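Side-chain contacts in probable amidase (Thermus thermophilus, PDB 2DC0), which is a probable member of the amidase family, an alpha/beta protein built around a large mixed beta-sheet flanked by helices: residues E279-V284 with E335-E340; E283-L288 with F388-V393. All coordinates share one frame; numbering follows the deposited sequence.

Contact 1 (E279-V284 with E335-E340)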
# COMPACT_ATOMS: atom_id res chain seq x y z
N GLU A 279 3.04 5.26 -14.84
CA GLU A 279 3.50 6.53 -15.38
C GLU A 279 3.84 7.50 -14.26
O GLU A 279 3.08 7.65 -13.30
CB GLU A 279 2.45 7.13 -16.31
CG GLU A 279 2.03 6.18 -17.42
CD GLU A 279 1.23 6.88 -18.51
OE1 GLU A 279 0.22 7.53 -18.18
OE2 GLU A 279 1.62 6.76 -19.69
N GLY A 280 5.00 8.15 -14.40
CA GLY A 280 5.46 9.11 -13.42
C GLY A 280 6.01 8.52 -12.14
O GLY A 280 6.33 9.25 -11.21
N VAL A 281 6.16 7.20 -12.09
CA VAL A 281 6.65 6.54 -10.88
C VAL A 281 8.05 6.99 -10.48
O VAL A 281 8.37 7.06 -9.29
CB VAL A 281 6.62 5.00 -11.02
CG1 VAL A 281 7.68 4.52 -12.02
CG2 VAL A 281 6.84 4.35 -9.66
N TYR A 282 8.89 7.28 -11.47
CA TYR A 282 10.24 7.73 -11.20
C TYR A 282 10.22 9.02 -10.36
O TYR A 282 10.88 9.11 -9.32
CB TYR A 282 10.97 7.98 -12.52
CG TYR A 282 12.36 8.52 -12.34
CD1 TYR A 282 13.39 7.70 -11.88
CD2 TYR A 282 12.65 9.85 -12.64
CE1 TYR A 282 14.67 8.20 -11.72
CE2 TYR A 282 13.93 10.35 -12.48
CZ TYR A 282 14.94 9.52 -12.02
OH TYR A 282 16.22 10.01 -11.89
N GLU A 283 9.46 10.02 -10.82
CA GLU A 283 9.34 11.30 -10.13
C GLU A 283 8.73 11.15 -8.74
O GLU A 283 9.21 11.75 -7.78
CB GLU A 283 8.46 12.28 -10.93
CG GLU A 283 8.84 12.52 -12.37
CD GLU A 283 7.74 13.30 -13.12
OE1 GLU A 283 7.51 14.49 -12.77
OE2 GLU A 283 7.11 12.73 -14.04
N VAL A 284 7.67 10.34 -8.63
CA VAL A 284 7.00 10.12 -7.36
C VAL A 284 7.99 9.58 -6.33
O VAL A 284 8.10 10.10 -5.22
CB VAL A 284 5.83 9.10 -7.49
CG1 VAL A 284 5.26 8.76 -6.12
CG2 VAL A 284 4.72 9.68 -8.37
N GLU A 335 -0.03 5.93 -3.43
CA GLU A 335 -1.20 5.10 -3.20
C GLU A 335 -1.95 4.86 -4.51
O GLU A 335 -2.48 3.77 -4.74
CB GLU A 335 -2.12 5.76 -2.16
CG GLU A 335 -1.51 5.78 -0.74
CD GLU A 335 -0.88 4.43 -0.37
OE1 GLU A 335 -1.60 3.40 -0.41
OE2 GLU A 335 0.33 4.41 -0.02
N ALA A 336 -1.97 5.86 -5.38
CA ALA A 336 -2.65 5.73 -6.67
C ALA A 336 -2.03 4.64 -7.55
O ALA A 336 -2.71 4.09 -8.41
CB ALA A 336 -2.63 7.08 -7.40
N LEU A 337 -0.75 4.33 -7.34
CA LEU A 337 -0.07 3.32 -8.14
C LEU A 337 -0.24 1.90 -7.60
O LEU A 337 -0.04 0.93 -8.33
CB LEU A 337 1.42 3.63 -8.22
CG LEU A 337 1.81 4.93 -8.94
CD1 LEU A 337 3.27 5.25 -8.65
CD2 LEU A 337 1.58 4.77 -10.43
N ARG A 338 -0.60 1.80 -6.33
CA ARG A 338 -0.75 0.51 -5.68
C ARG A 338 -1.71 -0.44 -6.39
O ARG A 338 -1.38 -1.61 -6.59
CB ARG A 338 -1.18 0.73 -4.21
CG ARG A 338 -0.87 -0.44 -3.30
CD ARG A 338 -1.11 -0.09 -1.83
NE ARG A 338 -0.29 1.02 -1.35
CZ ARG A 338 1.00 0.93 -1.01
NH1 ARG A 338 1.63 -0.24 -1.07
NH2 ARG A 338 1.65 2.00 -0.58
N LEU A 339 -2.88 0.05 -6.81
CA LEU A 339 -3.84 -0.82 -7.49
C LEU A 339 -3.29 -1.39 -8.80
O LEU A 339 -3.59 -2.52 -9.17
CB LEU A 339 -5.16 -0.07 -7.76
CG LEU A 339 -6.31 -0.86 -8.39
CD1 LEU A 339 -6.64 -2.09 -7.54
CD2 LEU A 339 -7.54 0.04 -8.53
N GLU A 340 -2.47 -0.59 -9.50
CA GLU A 340 -1.86 -1.03 -10.76
C GLU A 340 -0.97 -2.26 -10.59
O GLU A 340 -0.99 -3.17 -11.42
CB GLU A 340 -1.00 0.09 -11.36
CG GLU A 340 -1.76 1.10 -12.18
CD GLU A 340 -0.83 2.06 -12.89
OE1 GLU A 340 0.18 1.59 -13.47
OE2 GLU A 340 -1.10 3.28 -12.86
O HOH W 1 0.25 4.58 -14.78
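L337 reaches across to V281 where the nearest CA atoms of the two segments lie 7.9 Å apart. From its CB, pointed at the other helix, the chain turns beside its own backbone N (chi1 -64°) and CG divides it into two methyls with different neighbours. CD1 does most of the touching: it lies 3.8 Å from V281 CG2 and 4.1 Å from V281 CB, the two side chains crossing at about a right angle. CD2 takes the other branch, toward the chain before the helix, with E279 O at 4.3 Å. Leucine suits the site because its fork spans both the helix and its lead-in, while the compact, branched valine offers a methyl close to its own backbone; V281 also packs on L386 and L390. That lead-in ends at G280, the N-cap of helix 281-296. Its phi of 76° is easy for a residue without CB, and its O accepts the bond from V284 N at 3.1 Å. One turn past L337, E340 reaches the same lead-in by polar means. Its OE2 takes a hydrogen bond of 2.7 Å from a water that in turn accepts E279 N, while OE1 is bonded to L278 N. Within helix 324-345, R338 grips E335 side-on: NE meets OE1 and NH2 meets OE2, the latter at 2.8 Å, both on the syn side of the carboxylate. E335 OE1 also forms a salt bridge to R338 NH2 of the second subunit, placing this pair at the dimer interface.

Contact 2 (E283-L288 with F388-V393)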
# COMPACT_ATOMS: atom_id res chain seq x y z
N GLU A 283 9.46 10.02 -10.82
CA GLU A 283 9.34 11.30 -10.13
C GLU A 283 8.73 11.15 -8.74
O GLU A 283 9.21 11.75 -7.78
CB GLU A 283 8.46 12.28 -10.93
CG GLU A 283 8.84 12.52 -12.37
CD GLU A 283 7.74 13.30 -13.12
OE1 GLU A 283 7.51 14.49 -12.77
OE2 GLU A 283 7.11 12.73 -14.04
N VAL A 284 7.67 10.34 -8.63
CA VAL A 284 7.00 10.12 -7.36
C VAL A 284 7.99 9.58 -6.33
O VAL A 284 8.10 10.10 -5.22
CB VAL A 284 5.83 9.10 -7.49
CG1 VAL A 284 5.26 8.76 -6.12
CG2 VAL A 284 4.72 9.68 -8.37
N TYR A 285 8.70 8.53 -6.72
CA TYR A 285 9.70 7.90 -5.85
C TYR A 285 10.76 8.91 -5.42
O TYR A 285 11.07 9.06 -4.24
CB TYR A 285 10.38 6.74 -6.59
CG TYR A 285 11.61 6.23 -5.88
CD1 TYR A 285 11.51 5.30 -4.85
CD2 TYR A 285 12.88 6.75 -6.18
CE1 TYR A 285 12.64 4.92 -4.12
CE2 TYR A 285 14.00 6.37 -5.46
CZ TYR A 285 13.88 5.46 -4.43
OH TYR A 285 14.98 5.13 -3.67
N THR A 286 11.32 9.60 -6.41
CA THR A 286 12.36 10.58 -6.15
C THR A 286 11.97 11.65 -5.14
O THR A 286 12.69 11.89 -4.17
CB THR A 286 12.80 11.24 -7.46
OG1 THR A 286 13.30 10.24 -8.34
CG2 THR A 286 13.89 12.29 -7.20
N ARG A 287 10.82 12.28 -5.35
CA ARG A 287 10.37 13.32 -4.43
C ARG A 287 10.08 12.78 -3.04
O ARG A 287 10.48 13.38 -2.04
CB ARG A 287 9.12 14.02 -4.98
CG ARG A 287 9.35 14.62 -6.36
CD ARG A 287 8.22 15.54 -6.77
NE ARG A 287 8.48 16.12 -8.09
CZ ARG A 287 7.92 17.24 -8.55
NH1 ARG A 287 7.05 17.91 -7.79
NH2 ARG A 287 8.22 17.69 -9.76
N LEU A 288 9.39 11.65 -2.97
CA LEU A 288 9.05 11.06 -1.68
C LEU A 288 10.30 10.72 -0.86
O LEU A 288 10.40 11.09 0.30
CB LEU A 288 8.18 9.81 -1.90
CG LEU A 288 7.43 9.33 -0.66
CD1 LEU A 288 6.25 8.44 -1.06
CD2 LEU A 288 8.39 8.58 0.24
N PHE A 388 8.95 -1.61 -6.96
CA PHE A 388 8.71 -2.67 -6.00
C PHE A 388 9.11 -2.36 -4.56
O PHE A 388 8.52 -2.89 -3.61
CB PHE A 388 9.37 -3.93 -6.55
CG PHE A 388 9.11 -4.11 -8.02
CD1 PHE A 388 7.81 -4.31 -8.48
CD2 PHE A 388 10.13 -3.94 -8.95
CE1 PHE A 388 7.52 -4.32 -9.84
CE2 PHE A 388 9.85 -3.94 -10.32
CZ PHE A 388 8.55 -4.13 -10.76
N SER A 389 10.11 -1.49 -4.39
CA SER A 389 10.52 -1.08 -3.05
C SER A 389 9.56 0.04 -2.64
O SER A 389 9.12 0.12 -1.49
CB SER A 389 11.97 -0.58 -3.05
OG SER A 389 12.20 0.30 -4.13
N LEU A 390 9.22 0.91 -3.60
CA LEU A 390 8.29 2.01 -3.35
C LEU A 390 6.99 1.46 -2.78
O LEU A 390 6.43 2.02 -1.83
CB LEU A 390 7.98 2.77 -4.65
CG LEU A 390 6.94 3.90 -4.52
CD1 LEU A 390 7.51 5.04 -3.68
CD2 LEU A 390 6.55 4.40 -5.90
N LEU A 391 6.51 0.36 -3.35
CA LEU A 391 5.25 -0.25 -2.93
C LEU A 391 5.38 -1.38 -1.90
O LEU A 391 4.38 -1.96 -1.49
CB LEU A 391 4.47 -0.73 -4.16
CG LEU A 391 4.09 0.42 -5.12
CD1 LEU A 391 3.41 -0.13 -6.38
CD2 LEU A 391 3.13 1.36 -4.38
N GLY A 392 6.61 -1.69 -1.50
CA GLY A 392 6.86 -2.69 -0.47
C GLY A 392 6.69 -4.19 -0.72
O GLY A 392 6.68 -4.96 0.24
N VAL A 393 6.60 -4.61 -1.98
CA VAL A 393 6.41 -6.03 -2.28
C VAL A 393 7.72 -6.81 -2.33
O VAL A 393 8.76 -6.27 -2.71
CB VAL A 393 5.65 -6.21 -3.61
CG1 VAL A 393 4.26 -5.60 -3.49
CG2 VAL A 393 6.41 -5.57 -4.75
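The backbones come closest at Y285 and L390, whose CA atoms are 6.6 Å apart where helix 281-296 passes the last turn of helix 386-390. L390 points at the opposing helix, and with its CG anti to the backbone N (chi1 176°) the chain extends away from its own helix and carries CD1, the shared point of the contact, to Y285. That methyl sits at the edge of the Y285 ring, near the ring plane, 4.2 Å from Y285 CD1, and there tyrosine lends its hydrocarbon rim and not a face. The two side chains run past each other in opposite directions. One turn along, L288 brings its CD1 to 4.5 Å from the same L390 CD1, a looser approach. A long, forked leucine suits L390: it must bridge from a short helix to two residues on one side of another. Y285 also packs on T168, whose O is hydrogen-bonded to S389 OG. Just beyond L390 the helix closes in a Schellman motif: G392 takes the positive phi of 73° that its lack of a side chain makes easy, and V393 N returns weakly to F388 O at 3.0 Å. No hydrogen bond links the two segments. Their association therefore rests on dispersion and the exclusion of water from three buried side chains, which depend on fit more than on precise bond angles.

Both contacts use helix 281-296, contact 1 through V281 in its first turn, contact 2 through Y285 and L288 a turn further on, and E283 and V284 belong to both. Their centres lie about 8 Å apart. V281 CG2 and L390 CD2 meet at 3.8 Å, so the apolar patches join into one. Contact 2 is the deeper, about 15 Å from the chain centre, its three touching side chains all buried and apolar. Contact 1, about 22 Å out, adds to a buried valine and leucine the backbone of exposed E279, bridged by a water to E340, and its second helix also faces the other subunit. The partner elements touch as well, R338 NH1 making a weak hydrogen bond to L391 O.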